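Long-range contacts in mannan endo-1,4-beta-mannosidase (Mytilus edulis, PDB 2C0H), which hydrolyses the internal beta-1,4-mannosidic linkages of mannans, galactomannans and glucomannans: residues Val29-Asp34 against Arg63-Ile68; Phe35-Tyr40 against Glu71-Phe76. The protein carries 3 engineered substitutions. All coordinates share one frame; numbering follows the deposited sequence.

Contact 1. Residues Val29-Asp34 against Arg63-Ile68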
loop_
_atom_site.group_PDB
_atom_site.type_symbol
_atom_site.label_atom_id
_atom_site.label_comp_id
_atom_site.label_asym_id
_atom_site.label_seq_id
_atom_site.Cartn_x
_atom_site.Cartn_y
_atom_site.Cartn_z
ATOM N N VAL A 29 4.443 9.175 12.137
ATOM C CA VAL A 29 5.123 9.735 13.317
ATOM C C VAL A 29 4.025 10.208 14.268
ATOM O O VAL A 29 3.850 9.646 15.359
ATOM C CB VAL A 29 6.131 10.839 12.943
ATOM C CG1 VAL A 29 6.724 11.486 14.215
ATOM C CG2 VAL A 29 7.236 10.258 12.041
ATOM N N ASN A 30 3.248 11.200 13.840
ATOM C CA ASN A 30 2.015 11.556 14.536
ATOM C C ASN A 30 0.820 11.093 13.691
ATOM O O ASN A 30 0.517 11.702 12.670
ATOM C CB ASN A 30 1.937 13.055 14.825
ATOM C CG ASN A 30 0.890 13.400 15.917
ATOM O OD1 ASN A 30 0.631 12.619 16.854
ATOM N ND2 ASN A 30 0.302 14.578 15.796
ATOM N N TYR A 31 0.183 10.012 14.141
ATOM C CA TYR A 31 -0.865 9.267 13.384
ATOM C C TYR A 31 -1.923 10.189 12.795
ATOM O O TYR A 31 -2.589 10.893 13.531
ATOM C CB TYR A 31 -1.520 8.225 14.304
ATOM C CG TYR A 31 -2.583 7.327 13.702
ATOM C CD1 TYR A 31 -2.257 6.117 13.112
ATOM C CD2 TYR A 31 -3.929 7.652 13.792
ATOM C CE1 TYR A 31 -3.227 5.276 12.603
ATOM C CE2 TYR A 31 -4.903 6.814 13.284
ATOM C CZ TYR A 31 -4.546 5.629 12.687
ATOM O OH TYR A 31 -5.510 4.792 12.187
ATOM N N ALA A 32 -2.026 10.188 11.464
ATOM C CA ALA A 32 -3.008 10.973 10.687
ATOM C C ALA A 32 -2.768 12.489 10.662
ATOM O O ALA A 32 -3.590 13.238 10.109
ATOM C CB ALA A 32 -4.417 10.667 11.136
ATOM N N ARG A 33 -1.653 12.938 11.238
ATOM C CA ARG A 33 -1.343 14.354 11.400
ATOM C C ARG A 33 0.146 14.628 11.093
ATOM O O ARG A 33 0.822 15.362 11.820
ATOM C CB ARG A 33 -1.710 14.783 12.831
ATOM C CG ARG A 33 -3.172 14.665 13.149
ATOM C CD ARG A 33 -3.507 15.127 14.569
ATOM N NE ARG A 33 -4.866 14.732 14.931
ATOM C CZ ARG A 33 -5.978 15.410 14.645
ATOM N NH1 ARG A 33 -5.939 16.564 13.979
ATOM N NH2 ARG A 33 -7.151 14.920 15.034
ATOM N N ASP A 34 0.643 14.064 9.993
ATOM C CA ASP A 34 2.056 14.196 9.631
ATOM C C ASP A 34 2.340 15.202 8.501
ATOM O O ASP A 34 3.469 15.669 8.367
ATOM C CB ASP A 34 2.630 12.828 9.256
ATOM C CG ASP A 34 2.992 11.987 10.463
ATOM O OD1 ASP A 34 3.578 12.551 11.410
ATOM O OD2 ASP A 34 2.738 10.770 10.448
ATOM N N ARG A 63 6.985 3.059 3.206
ATOM C CA ARG A 63 5.529 3.241 3.110
ATOM C C ARG A 63 5.077 4.145 4.265
ATOM O O ARG A 63 5.376 3.887 5.444
ATOM C CB ARG A 63 4.817 1.879 3.137
ATOM C CG ARG A 63 3.284 1.872 3.135
ATOM C CD ARG A 63 2.769 0.423 2.934
ATOM N NE ARG A 63 1.303 0.257 2.876
ATOM C CZ ARG A 63 0.528 -0.314 3.793
ATOM N NH1 ARG A 63 1.020 -0.803 4.927
ATOM N NH2 ARG A 63 -0.777 -0.412 3.582
ATOM N N VAL A 64 4.337 5.194 3.928
ATOM C CA VAL A 64 3.847 6.147 4.920
ATOM C C VAL A 64 2.358 6.410 4.723
ATOM O O VAL A 64 1.898 6.478 3.595
ATOM C CB VAL A 64 4.642 7.462 4.862
ATOM C CG1 VAL A 64 4.401 8.215 3.581
ATOM C CG2 VAL A 64 4.334 8.350 6.046
ATOM N N TRP A 65 1.608 6.521 5.813
ATOM C CA TRP A 65 0.152 6.737 5.755
ATOM C C TRP A 65 -0.183 8.232 5.791
ATOM O O TRP A 65 0.391 8.998 6.577
ATOM C CB TRP A 65 -0.549 5.999 6.902
ATOM C CG TRP A 65 -0.484 4.471 6.862
ATOM C CD1 TRP A 65 0.276 3.682 6.026
ATOM C CD2 TRP A 65 -1.183 3.581 7.717
ATOM N NE1 TRP A 65 0.069 2.359 6.313
ATOM C CE2 TRP A 65 -0.808 2.266 7.362
ATOM C CE3 TRP A 65 -2.088 3.764 8.772
ATOM C CZ2 TRP A 65 -1.335 1.137 8.015
ATOM C CZ3 TRP A 65 -2.606 2.647 9.414
ATOM C CH2 TRP A 65 -2.227 1.356 9.034
ATOM N N LEU A 66 -1.131 8.643 4.940
ATOM C CA LEU A 66 -1.447 10.046 4.708
ATOM C C LEU A 66 -2.784 10.474 5.371
ATOM O O LEU A 66 -2.782 10.942 6.510
ATOM C CB LEU A 66 -1.421 10.339 3.190
ATOM C CG LEU A 66 -1.454 11.825 2.786
ATOM C CD1 LEU A 66 -0.171 12.549 3.137
ATOM C CD2 LEU A 66 -1.685 11.959 1.294
ATOM N N HIS A 67 -3.930 10.278 4.722
ATOM C CA HIS A 67 -5.206 10.770 5.299
ATOM C C HIS A 67 -5.765 9.911 6.431
ATOM O O HIS A 67 -6.317 10.457 7.390
ATOM C CB HIS A 67 -6.314 10.887 4.249
ATOM C CG HIS A 67 -5.923 11.603 2.999
ATOM N ND1 HIS A 67 -5.341 12.850 2.992
ATOM C CD2 HIS A 67 -6.147 11.285 1.703
ATOM C CE1 HIS A 67 -5.175 13.246 1.739
ATOM N NE2 HIS A 67 -5.661 12.314 0.940
ATOM N N ILE A 68 -5.674 8.582 6.273
ATOM C CA ILE A 68 -6.152 7.562 7.219
ATOM C C ILE A 68 -7.686 7.486 7.257
ATOM O O ILE A 68 -8.279 6.688 6.518
ATOM C CB ILE A 68 -5.461 7.703 8.585
ATOM C CG1 ILE A 68 -3.936 7.654 8.349
ATOM C CG2 ILE A 68 -5.930 6.603 9.527
ATOM C CD1 ILE A 68 -3.053 7.459 9.590
HETATM O O HOH W 1 -5.699 12.944 8.306
HETATM O O HOH W 2 0.268 9.784 9.434
HETATM O O HOH W 3 -0.617 12.313 7.980
#
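D34 OD2 is gripped by V29 N at 2.9 Å and by an ordered water, which donates to it and also to W65 O at 3.0 Å, so that the carboxylate is tied to the strand through solvent. The same water accepts from A32 N. N30 N holds the other oxygen, D34 OD1, at 2.8 Å; an aspartate suits this place because its two oxygens take two successive backbone N-H groups, both on their syn sides. A type II turn from N30 to R33 carries Y31 and A32 to the strand end. Y31 CG lies anti to the backbone N (chi1 -178°), and the ring beyond it takes I68 CD1 over the centre of one face, 3.8 Å from the ring centroid. I68 CG2 packs tightly against Y31 OH at 3.2 Å, while A32, small enough for close approach, sets CB 3.8 Å from I68 CD1. An alanine in place of Y31 would probably leave I68 CD1 without its aromatic cover and W28 without its edge-to-face partner. Y31 CE1 also approaches CZ3 of W65 obliquely, 4.2 Å away; this tryptophan probably binds substrate, as in related enzymes. Strand 61-68 runs parallel between strands 17-25 and 106-113 of the TIM barrel, and F47 of helix 40-56 packs on V29, D34 and V64.

Contact 2. Residues Phe35-Tyr40 against Glu71-Phe76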
loop_
_atom_site.group_PDB
_atom_site.type_symbol
_atom_site.label_atom_id
_atom_site.label_comp_id
_atom_site.label_asym_id
_atom_site.label_seq_id
_atom_site.Cartn_x
_atom_site.Cartn_y
_atom_site.Cartn_z
ATOM N N PHE A 35 1.337 15.493 7.667
ATOM C CA PHE A 35 1.503 16.363 6.504
ATOM C C PHE A 35 0.331 17.337 6.423
ATOM O O PHE A 35 -0.788 16.972 6.770
ATOM C CB PHE A 35 1.574 15.521 5.216
ATOM C CG PHE A 35 2.699 14.515 5.216
ATOM C CD1 PHE A 35 3.967 14.872 4.789
ATOM C CD2 PHE A 35 2.494 13.237 5.685
ATOM C CE1 PHE A 35 5.007 13.958 4.805
ATOM C CE2 PHE A 35 3.545 12.314 5.711
ATOM C CZ PHE A 35 4.785 12.682 5.271
ATOM N N GLY A 36 0.598 18.552 5.959
ATOM C CA GLY A 36 -0.393 19.624 5.940
ATOM C C GLY A 36 -0.432 20.353 7.267
ATOM O O GLY A 36 0.013 19.825 8.286
ATOM N N HIS A 37 -0.958 21.576 7.262
ATOM C CA HIS A 37 -1.040 22.388 8.479
ATOM C C HIS A 37 0.319 22.528 9.176
ATOM O O HIS A 37 0.402 22.543 10.412
ATOM C CB HIS A 37 -2.115 21.815 9.422
ATOM C CG HIS A 37 -3.452 21.643 8.767
ATOM N ND1 HIS A 37 -4.242 22.715 8.411
ATOM C CD2 HIS A 37 -4.123 20.535 8.378
ATOM C CE1 HIS A 37 -5.347 22.273 7.836
ATOM N NE2 HIS A 37 -5.303 20.955 7.806
ATOM N N ASN A 38 1.379 22.637 8.377
ATOM C CA ASN A 38 2.745 22.792 8.877
ATOM C C ASN A 38 3.151 21.661 9.830
ATOM O O ASN A 38 3.954 21.873 10.734
ATOM C CB ASN A 38 2.904 24.157 9.558
ATOM C CG ASN A 38 2.736 25.316 8.589
ATOM O OD1 ASN A 38 3.571 25.525 7.705
ATOM N ND2 ASN A 38 1.651 26.069 8.744
ATOM N N GLN A 39 2.610 20.464 9.599
ATOM C CA GLN A 39 2.838 19.328 10.493
ATOM C C GLN A 39 4.130 18.590 10.160
ATOM O O GLN A 39 4.683 17.929 11.028
ATOM C CB GLN A 39 1.616 18.376 10.534
ATOM C CG GLN A 39 0.383 18.995 11.241
ATOM C CD GLN A 39 -0.921 18.173 11.149
ATOM O OE1 GLN A 39 -1.577 17.925 12.172
ATOM N NE2 GLN A 39 -1.316 17.777 9.934
ATOM N N TYR A 40 4.629 18.687 8.926
ATOM C CA TYR A 40 5.861 17.961 8.586
ATOM C C TYR A 40 7.044 18.472 9.408
ATOM O O TYR A 40 7.839 17.674 9.908
ATOM C CB TYR A 40 6.192 18.026 7.085
ATOM C CG TYR A 40 7.507 17.362 6.761
ATOM C CD1 TYR A 40 7.656 15.989 6.908
ATOM C CD2 TYR A 40 8.614 18.108 6.363
ATOM C CE1 TYR A 40 8.872 15.376 6.653
ATOM C CE2 TYR A 40 9.829 17.495 6.085
ATOM C CZ TYR A 40 9.944 16.126 6.238
ATOM O OH TYR A 40 11.143 15.503 5.983
ATOM N N GLU A 71 -8.863 12.600 9.510
ATOM C CA GLU A 71 -8.708 13.399 10.742
ATOM C C GLU A 71 -8.226 14.851 10.528
ATOM O O GLU A 71 -8.758 15.774 11.160
ATOM C CB GLU A 71 -7.736 12.695 11.710
ATOM C CG GLU A 71 -8.260 11.389 12.334
ATOM C CD GLU A 71 -7.883 10.105 11.594
ATOM O OE1 GLU A 71 -7.677 9.068 12.276
ATOM O OE2 GLU A 71 -7.824 10.102 10.346
ATOM N N SER A 72 -7.210 15.052 9.682
ATOM C CA SER A 72 -6.625 16.388 9.439
ATOM C C SER A 72 -6.578 16.798 7.962
ATOM O O SER A 72 -6.584 17.989 7.662
ATOM C CB SER A 72 -5.238 16.530 10.091
ATOM O OG SER A 72 -4.267 15.719 9.469
ATOM N N THR A 73 -6.529 15.822 7.057
ATOM C CA THR A 73 -6.537 16.059 5.606
ATOM C C THR A 73 -7.378 14.958 4.933
ATOM O O THR A 73 -7.496 13.864 5.451
ATOM C CB THR A 73 -5.108 16.060 4.997
ATOM O OG1 THR A 73 -4.565 14.728 5.029
ATOM C CG2 THR A 73 -4.155 17.023 5.745
ATOM N N PRO A 74 -8.026 15.250 3.792
ATOM C CA PRO A 74 -8.190 16.547 3.157
ATOM C C PRO A 74 -9.212 17.395 3.909
ATOM O O PRO A 74 -9.607 17.029 5.012
ATOM C CB PRO A 74 -8.701 16.159 1.767
ATOM C CG PRO A 74 -9.481 14.964 1.983
ATOM C CD PRO A 74 -8.732 14.192 3.048
ATOM N N GLU A 75 -9.655 18.509 3.316
ATOM C CA GLU A 75 -10.676 19.355 3.932
ATOM C C GLU A 75 -12.094 18.917 3.533
ATOM O O GLU A 75 -12.376 18.770 2.343
ATOM C CB GLU A 75 -10.453 20.817 3.532
ATOM C CG GLU A 75 -9.069 21.369 3.883
ATOM C CD GLU A 75 -8.685 21.157 5.351
ATOM O OE1 GLU A 75 -9.300 21.812 6.223
ATOM O OE2 GLU A 75 -7.757 20.350 5.640
ATOM N N PHE A 76 -12.962 18.708 4.522
ATOM C CA PHE A 76 -14.361 18.268 4.319
ATOM C C PHE A 76 -15.360 19.371 4.662
ATOM O O PHE A 76 -15.156 20.128 5.626
ATOM C CB PHE A 76 -14.689 17.058 5.205
ATOM C CG PHE A 76 -13.993 15.793 4.809
ATOM C CD1 PHE A 76 -14.631 14.852 4.009
ATOM C CD2 PHE A 76 -12.704 15.531 5.247
ATOM C CE1 PHE A 76 -14.000 13.673 3.647
ATOM C CE2 PHE A 76 -12.072 14.352 4.882
ATOM C CZ PHE A 76 -12.715 13.436 4.087
HETATM O O HOH W 4 -2.699 14.486 7.204
#
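With H37 CG anti to the carbonyl carbon (chi1 -54°) and the E75 chain bent at chi2 (-52°), imidazole and carboxylate reach toward each other tip to tip, their planes 67° apart. H37 NE2 divides its N-H between two weak bonds, to E75 OE2 at 3.3 Å and to S72 O at 3.2 Å, the latter in the plane of the ring. Histidine suits this exposed place, since one ring nitrogen serves both acceptors. The two segments lie in the connections that follow successive strands, 17-25 and 61-68, of the (beta/alpha)8 barrel of glycosyl hydrolase family 5; E75 itself pairs with strand 82-84 after the cis peptide bond that precedes P74. Nearer the barrel, T73 CG2 rests 3.5 Å from F35 O. G36 lies beside it: a CB there would crowd T73 CG2 and, with the backbone turned as it is, the carbonyl oxygen of F35. A water donates to F35 O and S72 OG and accepts from T73 OG1 at 2.9 Å, whereas the stronger partners of these hydroxyls are A32 O for S72 and H67 ND1 for T73. G36 O receives Q39 N at 3.0 Å and Q39 NE2 at 2.9 Å from opposite faces of its plane.

Contact 1 is buried at the barrel wall and contact 2 only partly so, farther out, yet both join the loop between strand 17-25 and helix 40-56 to strand 61-68 or the chain just after it. Their segments alternate along the sequence and touch directly: A32 O meets S72 OG at 2.6 Å, and H67 ND1 meets T73 OG1 at 2.9 Å, both probable hydrogen bonds. A32 CB also packs on the E71 carboxylate. Inside, apolar and aromatic groups do the direct touching, with waters linking the backbones; outside, direct but weak polar bonds take over. Contact 1 alone holds a probable substrate-binding residue.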